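Local structure of endo-1,3-beta-glucanase, family GH16 (Zobellia galactanivorans, 4BPZ) at residues S16-Y21 with Y251-Q256; A113-G118 with Y223-I228; F93-V98 with L191-S196; G109-I114 with I145-G150. The protein probably hydrolyses internal 1,3-beta-glucosidic bonds of glucans such as algal laminarin, its GH16 domain, the part present here, binding calcium and a glucan trisaccharide. The protein carries 1 engineered substitution. All coordinates share one frame; numbering follows the deposited sequence.

Contact 1 (S16-Y21 with Y251-Q256); sequences SDEFEY and YVRIYQ. With CA (calcium ion), chain E.
Glu18 and Arg253 form a side-on, two-pronged salt bridge. NE of Arg253 donates to the syn lone pair of Glu18 OE2 at 2.9 Å, and NH2 of Arg253 reaches OE1 of Glu18 at 2.8 Å, again on the syn side but somewhat out of the carboxylate plane. A bend in the Glu18 chain at chi2 (-65°) brings the carboxylate to this position. The two flat groups are 33° apart, so the pair is twisted rather than coplanar. Tyr251 supplies the backing: CZ of Arg253 lies over the centre of its ring, while CB of Tyr251 is 3.5 Å from OE1 of Glu18. Glu18 also serves the calcium site twice. Its backbone O binds the ion at 2.4 Å, and its OE1 accepts, at 2.7 Å, from a water that is itself a calcium ligand. By fixing OE1, the salt bridge probably helps to position this water. Glu20 OE2, Gly62 and Asp250 complete the protein ligands. Beside the salt bridge, Val252 pairs with Asp17: Asp17 N to Val252 O is 2.9 Å, and Val252 N to Asp17 O is 3.0 Å. Val252 CG2 packs 4.3 Å from Phe19 CE2. Asp17 OD1 accepts from Phe19 N in an Asx turn that leads the chain out of the strand. Strand 244-255 runs between strand 13-17 and strand 96-103, where Tyr251 and Arg253 bond through their backbones to Arg101 and Glu99.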
# COMPACT_ATOMS: atom_id res chain seq x y z
N SER A 16 -9.63 -11.28 -5.79
CA SER A 16 -9.54 -11.44 -4.33
C SER A 16 -8.41 -12.36 -3.99
O SER A 16 -8.00 -13.21 -4.81
CB SER A 16 -10.82 -11.96 -3.71
OG SER A 16 -11.10 -13.25 -4.19
N ASP A 17 -7.97 -12.23 -2.77
CA ASP A 17 -7.08 -13.26 -2.18
C ASP A 17 -7.57 -13.42 -0.75
O ASP A 17 -7.47 -12.47 0.04
CB ASP A 17 -5.57 -12.96 -2.32
CG ASP A 17 -4.77 -14.22 -2.10
OD1 ASP A 17 -5.29 -15.18 -1.50
OD2 ASP A 17 -3.54 -14.17 -2.52
N GLU A 18 -8.10 -14.59 -0.39
CA GLU A 18 -8.50 -14.92 0.96
C GLU A 18 -7.34 -15.51 1.80
O GLU A 18 -7.49 -15.70 2.98
CB GLU A 18 -9.65 -15.95 0.92
CG GLU A 18 -10.87 -15.38 0.20
CD GLU A 18 -11.53 -14.23 0.86
OE1 GLU A 18 -11.63 -14.10 2.12
OE2 GLU A 18 -12.07 -13.40 0.09
N PHE A 19 -6.21 -15.74 1.14
CA PHE A 19 -5.02 -16.20 1.84
C PHE A 19 -5.25 -17.53 2.60
O PHE A 19 -4.64 -17.68 3.70
CB PHE A 19 -4.44 -15.09 2.73
CG PHE A 19 -3.96 -13.93 1.93
CD1 PHE A 19 -2.95 -14.07 0.99
CD2 PHE A 19 -4.60 -12.70 2.07
CE1 PHE A 19 -2.52 -12.98 0.21
CE2 PHE A 19 -4.21 -11.61 1.27
CZ PHE A 19 -3.17 -11.74 0.35
N GLU A 20 -6.06 -18.45 2.10
CA GLU A 20 -6.34 -19.68 2.82
C GLU A 20 -5.33 -20.76 2.47
O GLU A 20 -5.48 -21.91 3.03
CB GLU A 20 -7.84 -20.03 2.58
CG GLU A 20 -8.85 -19.02 3.25
CD GLU A 20 -8.70 -18.69 4.80
OE1 GLU A 20 -8.46 -19.75 5.48
OE2 GLU A 20 -8.86 -17.43 5.35
N TYR A 21 -4.32 -20.53 1.65
CA TYR A 21 -3.28 -21.44 1.34
C TYR A 21 -1.99 -21.24 2.21
O TYR A 21 -2.01 -20.37 3.08
CB TYR A 21 -2.99 -21.32 -0.14
CG TYR A 21 -2.62 -19.87 -0.52
CD1 TYR A 21 -1.30 -19.39 -0.54
CD2 TYR A 21 -3.59 -19.00 -0.97
CE1 TYR A 21 -0.97 -18.07 -0.93
CE2 TYR A 21 -3.31 -17.63 -1.31
CZ TYR A 21 -2.05 -17.22 -1.29
OH TYR A 21 -1.68 -15.88 -1.64
N TYR A 251 -7.65 -10.71 4.13
CA TYR A 251 -8.07 -10.85 2.77
C TYR A 251 -7.93 -9.46 2.06
O TYR A 251 -7.93 -8.43 2.72
CB TYR A 251 -9.56 -11.29 2.63
CG TYR A 251 -10.60 -10.49 3.32
CD1 TYR A 251 -11.00 -9.22 2.87
CD2 TYR A 251 -11.25 -10.99 4.48
CE1 TYR A 251 -12.03 -8.51 3.45
CE2 TYR A 251 -12.26 -10.28 5.09
CZ TYR A 251 -12.68 -9.06 4.59
OH TYR A 251 -13.64 -8.38 5.24
N VAL A 252 -7.89 -9.58 0.75
CA VAL A 252 -8.07 -8.41 -0.18
C VAL A 252 -9.23 -8.80 -1.07
O VAL A 252 -9.18 -9.89 -1.66
CB VAL A 252 -6.79 -8.20 -1.02
CG1 VAL A 252 -7.02 -7.12 -2.08
CG2 VAL A 252 -5.63 -7.84 -0.12
N ARG A 253 -10.22 -7.92 -1.20
CA ARG A 253 -11.34 -8.17 -2.13
C ARG A 253 -11.55 -6.88 -2.94
O ARG A 253 -11.55 -5.79 -2.38
CB ARG A 253 -12.62 -8.51 -1.38
CG ARG A 253 -12.55 -9.82 -0.57
CD ARG A 253 -13.70 -9.96 0.36
NE ARG A 253 -13.54 -11.19 1.14
CZ ARG A 253 -14.22 -11.45 2.24
NH1 ARG A 253 -15.15 -10.66 2.68
NH2 ARG A 253 -13.91 -12.58 2.89
N ILE A 254 -11.81 -7.05 -4.25
CA ILE A 254 -12.11 -5.91 -5.09
C ILE A 254 -13.40 -6.24 -5.86
O ILE A 254 -13.48 -7.30 -6.52
CB ILE A 254 -10.95 -5.57 -6.07
CG1 ILE A 254 -9.66 -5.41 -5.27
CG2 ILE A 254 -11.33 -4.39 -6.91
CD1 ILE A 254 -8.41 -5.06 -6.16
N TYR A 255 -14.37 -5.37 -5.76
CA TYR A 255 -15.61 -5.49 -6.42
C TYR A 255 -15.77 -4.35 -7.44
O TYR A 255 -15.33 -3.24 -7.21
CB TYR A 255 -16.78 -5.39 -5.42
CG TYR A 255 -16.80 -6.42 -4.35
CD1 TYR A 255 -16.08 -6.23 -3.18
CD2 TYR A 255 -17.53 -7.59 -4.50
CE1 TYR A 255 -16.08 -7.18 -2.14
CE2 TYR A 255 -17.56 -8.55 -3.48
CZ TYR A 255 -16.82 -8.35 -2.34
OH TYR A 255 -16.83 -9.31 -1.34
N GLN A 256 -16.54 -4.58 -8.50
CA GLN A 256 -16.93 -3.49 -9.39
C GLN A 256 -18.40 -3.44 -9.61
O GLN A 256 -19.10 -4.32 -9.15
CB GLN A 256 -16.20 -3.66 -10.74
CG GLN A 256 -14.74 -3.27 -10.60
CD GLN A 256 -13.94 -3.35 -11.88
OE1 GLN A 256 -13.10 -2.44 -12.17
NE2 GLN A 256 -14.14 -4.34 -12.67
OXT GLN A 256 -18.84 -2.42 -10.24
CA CA E . -8.11 -15.09 5.17
O HOH W 1 -10.37 -14.76 4.45

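Contact 2 (A113-G118 with Y223-I228); sequences AIWTLG and YLLLNI. With GLC (alpha-D-glucopyranose), chain C.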
# COMPACT_ATOMS: atom_id res chain seq x y z
N ALA A 113 1.34 0.39 4.73
CA ALA A 113 0.47 1.06 3.80
C ALA A 113 -0.29 0.05 2.94
O ALA A 113 0.22 -1.01 2.58
CB ALA A 113 1.24 2.00 2.90
N ILE A 114 -1.52 0.47 2.61
CA ILE A 114 -2.41 -0.17 1.61
C ILE A 114 -2.69 0.99 0.64
O ILE A 114 -3.30 1.98 1.08
CB ILE A 114 -3.69 -0.65 2.22
CG1 ILE A 114 -3.43 -1.66 3.38
CG2 ILE A 114 -4.58 -1.30 1.14
CD1 ILE A 114 -4.66 -1.96 4.23
N TRP A 115 -2.31 0.89 -0.62
CA TRP A 115 -2.43 2.10 -1.45
C TRP A 115 -2.42 1.67 -2.90
O TRP A 115 -2.31 0.50 -3.22
CB TRP A 115 -1.32 3.09 -1.10
CG TRP A 115 0.09 2.59 -1.24
CD1 TRP A 115 0.73 1.61 -0.55
CD2 TRP A 115 1.10 3.18 -2.08
NE1 TRP A 115 2.05 1.54 -0.88
CE2 TRP A 115 2.29 2.49 -1.81
CE3 TRP A 115 1.12 4.24 -3.01
CZ2 TRP A 115 3.54 2.86 -2.39
CZ3 TRP A 115 2.31 4.60 -3.59
CH2 TRP A 115 3.53 3.94 -3.30
N THR A 116 -2.60 2.64 -3.78
CA THR A 116 -2.65 2.38 -5.23
C THR A 116 -1.70 3.34 -5.95
O THR A 116 -1.42 4.43 -5.49
CB THR A 116 -4.06 2.56 -5.82
OG1 THR A 116 -4.36 3.95 -6.00
CG2 THR A 116 -5.16 1.86 -5.01
N LEU A 117 -1.30 2.87 -7.12
CA LEU A 117 -0.64 3.71 -8.11
C LEU A 117 -1.38 3.53 -9.43
O LEU A 117 -1.79 2.40 -9.78
CB LEU A 117 0.82 3.34 -8.31
CG LEU A 117 1.82 3.82 -7.26
CD1 LEU A 117 3.15 3.15 -7.35
CD2 LEU A 117 1.90 5.34 -7.35
N GLY A 118 -1.44 4.60 -10.22
CA GLY A 118 -1.84 4.43 -11.59
C GLY A 118 -0.97 3.43 -12.30
O GLY A 118 0.25 3.41 -12.14
N TYR A 223 -3.25 -0.16 -9.77
CA TYR A 223 -2.95 -1.39 -9.08
C TYR A 223 -2.74 -1.16 -7.61
O TYR A 223 -2.47 -0.03 -7.17
CB TYR A 223 -1.77 -2.16 -9.71
CG TYR A 223 -0.49 -1.40 -9.74
CD1 TYR A 223 0.43 -1.44 -8.66
CD2 TYR A 223 -0.15 -0.59 -10.84
CE1 TYR A 223 1.61 -0.74 -8.70
CE2 TYR A 223 1.04 0.11 -10.89
CZ TYR A 223 1.93 0.00 -9.83
OH TYR A 223 3.13 0.68 -9.92
N LEU A 224 -2.89 -2.21 -6.82
CA LEU A 224 -2.79 -2.15 -5.36
C LEU A 224 -1.36 -2.46 -4.91
O LEU A 224 -0.67 -3.32 -5.49
CB LEU A 224 -3.72 -3.21 -4.74
CG LEU A 224 -3.94 -3.16 -3.23
CD1 LEU A 224 -4.79 -1.92 -2.88
CD2 LEU A 224 -4.69 -4.43 -2.79
N LEU A 225 -0.91 -1.77 -3.85
CA LEU A 225 0.32 -2.02 -3.18
C LEU A 225 0.10 -2.32 -1.71
O LEU A 225 -0.76 -1.68 -1.08
CB LEU A 225 1.29 -0.83 -3.30
CG LEU A 225 1.72 -0.42 -4.74
CD1 LEU A 225 0.80 0.62 -5.33
CD2 LEU A 225 3.15 0.04 -4.78
N LEU A 226 0.92 -3.22 -1.15
CA LEU A 226 0.90 -3.56 0.28
C LEU A 226 2.34 -3.60 0.73
O LEU A 226 3.16 -4.29 0.10
CB LEU A 226 0.34 -4.98 0.47
CG LEU A 226 -1.08 -5.14 -0.02
CD1 LEU A 226 -1.40 -6.68 -0.01
CD2 LEU A 226 -2.09 -4.36 0.77
N ASN A 227 2.68 -2.91 1.82
CA ASN A 227 4.10 -2.87 2.22
C ASN A 227 4.22 -2.47 3.69
O ASN A 227 3.29 -1.89 4.25
CB ASN A 227 4.92 -1.93 1.34
CG ASN A 227 4.53 -0.49 1.50
OD1 ASN A 227 3.49 -0.09 0.98
ND2 ASN A 227 5.26 0.27 2.30
N ILE A 228 5.40 -2.70 4.26
CA ILE A 228 5.83 -1.97 5.50
C ILE A 228 7.12 -1.27 5.18
O ILE A 228 8.13 -1.95 4.97
CB ILE A 228 6.03 -2.87 6.74
CG1 ILE A 228 4.88 -3.84 7.03
CG2 ILE A 228 6.31 -1.95 7.93
CD1 ILE A 228 5.27 -4.84 8.12
C1 GLC C . 1.89 7.64 -0.22
C2 GLC C . 3.23 8.36 -0.60
C3 GLC C . 4.20 7.27 -1.09
C4 GLC C . 4.35 6.21 -0.08
C5 GLC C . 2.99 5.57 0.01
C6 GLC C . 2.91 4.43 1.00
O1 GLC C . 1.11 7.30 -1.35
O2 GLC C . 2.93 9.31 -1.58
O3 GLC C . 5.52 7.89 -1.38
O4 GLC C . 5.36 5.27 -0.49
O5 GLC C . 2.06 6.57 0.49
O6 GLC C . 3.24 4.84 2.32
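In the glycan pocket Trp115 carries the sugar on one face of its indole and is backed on the other by Leu225. C5 of the glucose stands over the centre of the ring system, and its C6 is 3.5 Å from Trp115 CE2. From the opposite side Leu225 CB makes a CH-pi contact, 3.7 Å from the centroid of the five-membered ring. The rotation of the indole is fixed at its edge: Trp115 NE1 donates to Asn227 OD1 at 2.9 Å, the acceptor lying near the ring plane and the amide turned 72° to it. An alanine in place of Trp115 would probably leave the glucose without its platform and Asn227 OD1 without this donor. The strands are antiparallel, with Trp115 and Leu225 a hydrogen-bonded pair (Leu225 N to Trp115 O 2.7 Å), and belong to the beta-sandwich jelly roll of GH16. Ile114, Leu224 and Leu226 point to the other face, into the sandwich interior, with Ile114 CG2 4.0 Å from Leu226 CD2, and meet Phe247, Val252 and Ile249 of strand 244-255. Further along, Leu117 CB sits off-centre above the Tyr223 ring, 4.3 Å from its centroid, while the Tyr223 hydroxyl bonds to Ser121.

Contact 3 (F93-V98 with L191-S196); sequences FTYGKV and LEWNAS
Trp193 offers one face of its indole to the edge of Tyr95, in an edge-to-face pair with centroids 5.0 Å apart and planes at 82°. Tyr95 CD1 is the leading atom, 3.4 Å from Trp193 NE1. The same indole face is covered by backbone: Tyr95 CA lies over the five-membered ring at 4.0 Å from its centroid, and Tyr95 N is above the rim. The far edge of the indole is directed at the face of Phe93 in an offset edge-to-face pair, planes at 69°, with Trp193 CZ3 3.7 Å from Phe93 CE2. With CG anti to the backbone N (chi1 173°) the indole extends between these neighbours. Its NE1 bonds outside, to Tyr218 O. An alanine in place of Trp193 would probably open a gap between Phe93 and Tyr95 and leave Tyr218 O without this donor. Phe93, Tyr95 and Trp193 thus form an aromatic cluster where strand 96-103 begins and strand 187-193 ends. Gly96 and Trp193 also form an antiparallel hydrogen-bonded pair, Gly96 N to Trp193 O and Trp193 N to Gly96 O both being 2.8 Å. At the backbone angles of Gly96 a CB would press on the carbonyl before it, a requirement for glycine. On the opposite face of the sheet, the side chains of Lys97 and Glu192 lie side by side, CG to CG 4.0 Å, but their charged ends part: Lys97 NZ bonds to Gly7 O and Glu192 OE2 to His6, both tag residues. Strand 96-103 lies between strands 187-193 and 244-255, and an Asx turn at Asn194 carries the chain over into strand 197-202.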
# COMPACT_ATOMS: atom_id res chain seq x y z
N PHE A 93 -7.21 -2.11 -12.34
CA PHE A 93 -8.65 -1.90 -12.44
C PHE A 93 -8.97 -0.42 -12.41
O PHE A 93 -8.19 0.36 -11.81
CB PHE A 93 -9.40 -2.66 -11.34
CG PHE A 93 -9.03 -2.20 -9.98
CD1 PHE A 93 -7.79 -2.52 -9.39
CD2 PHE A 93 -9.87 -1.36 -9.24
CE1 PHE A 93 -7.38 -2.07 -8.16
CE2 PHE A 93 -9.45 -0.91 -7.93
CZ PHE A 93 -8.20 -1.25 -7.46
N THR A 94 -10.11 -0.09 -13.02
CA THR A 94 -10.63 1.28 -13.00
C THR A 94 -11.97 1.28 -12.38
O THR A 94 -12.91 0.65 -12.90
CB THR A 94 -10.75 1.89 -14.41
OG1 THR A 94 -9.47 1.70 -15.02
CG2 THR A 94 -11.09 3.37 -14.34
N TYR A 95 -12.06 1.98 -11.20
CA TYR A 95 -13.26 2.04 -10.36
C TYR A 95 -13.45 0.75 -9.61
O TYR A 95 -13.00 -0.35 -10.07
CB TYR A 95 -14.50 2.48 -11.11
CG TYR A 95 -14.34 3.70 -11.98
CD1 TYR A 95 -13.60 4.80 -11.60
CD2 TYR A 95 -14.91 3.73 -13.23
CE1 TYR A 95 -13.47 5.91 -12.40
CE2 TYR A 95 -14.84 4.85 -14.07
CZ TYR A 95 -14.08 5.95 -13.63
OH TYR A 95 -13.97 7.02 -14.47
N GLY A 96 -14.07 0.82 -8.47
CA GLY A 96 -14.44 -0.36 -7.72
C GLY A 96 -14.40 -0.08 -6.24
O GLY A 96 -14.14 1.02 -5.75
N LYS A 97 -14.64 -1.15 -5.51
CA LYS A 97 -14.65 -1.13 -4.04
C LYS A 97 -13.55 -2.09 -3.61
O LYS A 97 -13.60 -3.29 -3.93
CB LYS A 97 -15.99 -1.55 -3.51
CG LYS A 97 -16.06 -1.57 -1.99
CD LYS A 97 -17.47 -1.80 -1.47
CE LYS A 97 -17.93 -3.20 -1.73
NZ LYS A 97 -19.39 -3.39 -1.45
N VAL A 98 -12.53 -1.60 -2.94
CA VAL A 98 -11.43 -2.41 -2.42
C VAL A 98 -11.59 -2.55 -0.94
O VAL A 98 -11.77 -1.55 -0.24
CB VAL A 98 -10.11 -1.70 -2.68
CG1 VAL A 98 -8.92 -2.53 -2.12
CG2 VAL A 98 -9.88 -1.42 -4.19
N LEU A 191 -11.85 1.35 0.06
CA LEU A 191 -11.97 2.41 -0.92
C LEU A 191 -13.20 2.19 -1.73
O LEU A 191 -13.39 1.03 -2.20
CB LEU A 191 -10.72 2.40 -1.85
CG LEU A 191 -10.80 3.23 -3.13
CD1 LEU A 191 -10.89 4.74 -2.84
CD2 LEU A 191 -9.62 2.90 -4.03
N GLU A 192 -14.02 3.20 -1.99
CA GLU A 192 -15.08 3.12 -3.02
C GLU A 192 -14.72 4.22 -4.03
O GLU A 192 -14.69 5.40 -3.72
CB GLU A 192 -16.43 3.43 -2.37
CG GLU A 192 -16.83 2.36 -1.42
CD GLU A 192 -17.98 2.68 -0.54
OE1 GLU A 192 -18.74 3.65 -0.84
OE2 GLU A 192 -18.15 1.97 0.47
N TRP A 193 -14.50 3.79 -5.26
CA TRP A 193 -14.00 4.62 -6.30
C TRP A 193 -14.90 4.52 -7.52
O TRP A 193 -15.11 3.43 -8.06
CB TRP A 193 -12.59 4.12 -6.64
CG TRP A 193 -11.89 4.71 -7.82
CD1 TRP A 193 -12.06 5.97 -8.43
CD2 TRP A 193 -10.83 4.08 -8.53
NE1 TRP A 193 -11.22 6.09 -9.47
CE2 TRP A 193 -10.43 4.98 -9.58
CE3 TRP A 193 -10.16 2.82 -8.43
CZ2 TRP A 193 -9.45 4.63 -10.49
CZ3 TRP A 193 -9.18 2.51 -9.34
CH2 TRP A 193 -8.84 3.41 -10.38
N ASN A 194 -15.40 5.67 -7.99
CA ASN A 194 -16.16 5.68 -9.27
C ASN A 194 -15.89 6.97 -9.95
O ASN A 194 -14.98 7.75 -9.56
CB ASN A 194 -17.63 5.34 -9.04
CG ASN A 194 -18.32 6.34 -8.13
OD1 ASN A 194 -17.88 7.51 -8.01
ND2 ASN A 194 -19.44 5.91 -7.50
N ALA A 195 -16.56 7.20 -11.08
CA ALA A 195 -16.32 8.43 -11.86
C ALA A 195 -16.66 9.69 -11.07
O ALA A 195 -16.25 10.79 -11.41
CB ALA A 195 -17.09 8.42 -13.17
N SER A 196 -17.52 9.56 -10.04
CA SER A 196 -17.99 10.70 -9.21
C SER A 196 -17.02 11.06 -8.06
O SER A 196 -16.81 12.22 -7.81
CB SER A 196 -19.39 10.35 -8.66
OG SER A 196 -20.29 10.21 -9.76

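Contact 4 (G109-I114 with I145-G150); sequences GTWPAI and ILEQNG. With GLC (alpha-D-glucopyranose), chain C.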
# COMPACT_ATOMS: atom_id res chain seq x y z
N GLY A 109 8.47 3.15 14.51
CA GLY A 109 9.33 3.11 13.35
C GLY A 109 8.74 2.47 12.09
O GLY A 109 9.31 2.62 11.02
N THR A 110 7.65 1.72 12.26
CA THR A 110 7.01 1.03 11.16
C THR A 110 6.01 1.95 10.45
O THR A 110 5.31 2.78 11.06
CB THR A 110 6.29 -0.23 11.67
OG1 THR A 110 5.25 0.16 12.59
CG2 THR A 110 7.19 -1.24 12.30
N TRP A 111 5.94 1.77 9.13
CA TRP A 111 5.10 2.58 8.24
C TRP A 111 4.37 1.65 7.31
O TRP A 111 4.80 1.46 6.13
CB TRP A 111 5.98 3.62 7.54
CG TRP A 111 5.30 4.52 6.56
CD1 TRP A 111 3.95 4.65 6.30
CD2 TRP A 111 5.99 5.43 5.69
NE1 TRP A 111 3.77 5.60 5.28
CE2 TRP A 111 5.01 6.06 4.92
CE3 TRP A 111 7.33 5.78 5.53
CZ2 TRP A 111 5.33 7.04 3.98
CZ3 TRP A 111 7.67 6.77 4.59
CH2 TRP A 111 6.66 7.39 3.85
N PRO A 112 3.31 1.03 7.72
CA PRO A 112 2.54 0.15 6.82
C PRO A 112 1.68 0.98 5.89
O PRO A 112 1.27 2.10 6.21
CB PRO A 112 1.60 -0.62 7.81
CG PRO A 112 1.32 0.44 8.89
CD PRO A 112 2.67 1.14 9.09
N ALA A 113 1.34 0.39 4.73
CA ALA A 113 0.47 1.06 3.80
C ALA A 113 -0.29 0.05 2.94
O ALA A 113 0.22 -1.01 2.58
CB ALA A 113 1.24 2.00 2.90
N ILE A 114 -1.52 0.47 2.61
CA ILE A 114 -2.41 -0.17 1.61
C ILE A 114 -2.69 0.99 0.64
O ILE A 114 -3.30 1.98 1.08
CB ILE A 114 -3.69 -0.65 2.22
CG1 ILE A 114 -3.43 -1.66 3.38
CG2 ILE A 114 -4.58 -1.30 1.14
CD1 ILE A 114 -4.66 -1.96 4.23
N ILE A 145 -5.25 4.06 0.82
CA ILE A 145 -6.39 3.49 1.56
C ILE A 145 -6.06 3.44 3.05
O ILE A 145 -6.92 3.71 3.88
CB ILE A 145 -6.73 2.13 0.99
CG1 ILE A 145 -7.00 2.25 -0.52
CG2 ILE A 145 -7.90 1.54 1.77
CD1 ILE A 145 -7.29 0.92 -1.19
N LEU A 146 -4.82 3.13 3.40
CA LEU A 146 -4.39 3.14 4.79
C LEU A 146 -2.94 3.45 4.82
O LEU A 146 -2.13 2.85 4.08
CB LEU A 146 -4.61 1.71 5.37
CG LEU A 146 -4.11 1.40 6.80
CD1 LEU A 146 -2.67 1.02 6.86
CD2 LEU A 146 -4.58 2.50 7.81
N GLU A 147 -2.49 4.42 5.67
CA GLU A 147 -1.15 4.47 6.17
C GLU A 147 -1.20 4.67 7.67
O GLU A 147 -2.15 5.26 8.20
CB GLU A 147 -0.36 5.62 5.58
CG GLU A 147 -0.22 5.61 4.07
CD GLU A 147 0.56 6.83 3.56
OE1 GLU A 147 1.79 6.89 3.64
OE2 GLU A 147 -0.10 7.87 3.13
N GLN A 148 -0.18 4.18 8.38
CA GLN A 148 0.07 4.67 9.73
C GLN A 148 1.46 5.14 9.82
O GLN A 148 2.37 4.52 9.23
CB GLN A 148 -0.19 3.60 10.81
CG GLN A 148 -1.60 3.31 11.19
CD GLN A 148 -1.66 2.72 12.56
OE1 GLN A 148 -1.01 1.68 12.89
NE2 GLN A 148 -2.52 3.27 13.36
N ASN A 149 1.69 6.26 10.51
CA ASN A 149 3.03 6.66 10.80
C ASN A 149 3.63 5.87 11.96
O ASN A 149 2.98 5.06 12.57
CB ASN A 149 3.14 8.20 10.97
CG ASN A 149 2.32 8.73 12.12
OD1 ASN A 149 1.65 9.81 11.96
ND2 ASN A 149 2.30 8.05 13.21
N GLY A 150 4.90 6.09 12.24
CA GLY A 150 5.63 5.29 13.22
C GLY A 150 5.41 5.71 14.64
O GLY A 150 5.64 4.90 15.55
C1 GLC C . 1.89 7.64 -0.22
C2 GLC C . 3.23 8.36 -0.60
C3 GLC C . 4.20 7.27 -1.09
C4 GLC C . 4.35 6.21 -0.08
C5 GLC C . 2.99 5.57 0.01
C6 GLC C . 2.91 4.43 1.00
O1 GLC C . 1.11 7.30 -1.35
O2 GLC C . 2.93 9.31 -1.58
O3 GLC C . 5.52 7.89 -1.38
O4 GLC C . 5.36 5.27 -0.49
O5 GLC C . 2.06 6.57 0.49
O6 GLC C . 3.24 4.84 2.32
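Ile145 opens the second segment with its backbone N donating to Ile114 O at 2.9 Å. Leu146 N binds the same oxygen at 3.0 Å, so two consecutive residues face Ile114 in a classic beta bulge, consistent with the extra residue in the signature motif of laminarinase-type GH16 enzymes. Leu146 returns a regular bond, its O accepting from Ile114 N at 2.9 Å, and packs its CB on Ile114 CD1. Glu147 then points to the sugar side. Its chain is extended beyond CG (chi2 178°), and OE1 takes the N-H of Trp111 NE1 at 2.9 Å on the anti side, lying in the indole plane; carboxylate and ring are 23° from coplanar. Gln148 continues more loosely: its N makes only a weak bond to Pro112 O at 3.3 Å, while its CB lies by Pro112 CG. Gln148 O is buried with no conventional partner, met instead by the C-H of Trp111 CA at 3.5 Å. At Gly150 a CB would come tight against Gly109 N, and beyond the paired strands a weak bond from Gly109 N to Gly150 O still links the segments. The chemistry centres on Glu147 OE1, which also accepts from the glucose O6 at 2.8 Å. Two donors on one oxygen should hold the carboxylate against rotation, with OE2 directed toward the sugar ring, 3.7 Å from glucose O5.

Overall arrangement
From the N terminus, contact 1 joins strand 13-17 to the C-terminal strand 244-255, closing a loop that encloses the other three. Contact 3 starts next, at residues 93-98, and closes at 191-196. Contact 4 is nested within that loop, returning from 109-114 to 145-150. Contact 2 leaves the same strand 110-118 and ends at 223-228, so it crosses contact 3; strand 110-118 pairs with 222-230 in contact 2 and with 146-147 in contact 4, the two sharing Ala113 and Ile114. The calcium-side sheet touches the sugar-side sheet where Val252 CG1 of contact 1 is 3.6 Å from Leu224 CD2 of contact 2, and where Leu191 of contact 3 meets Ile145 of contact 4.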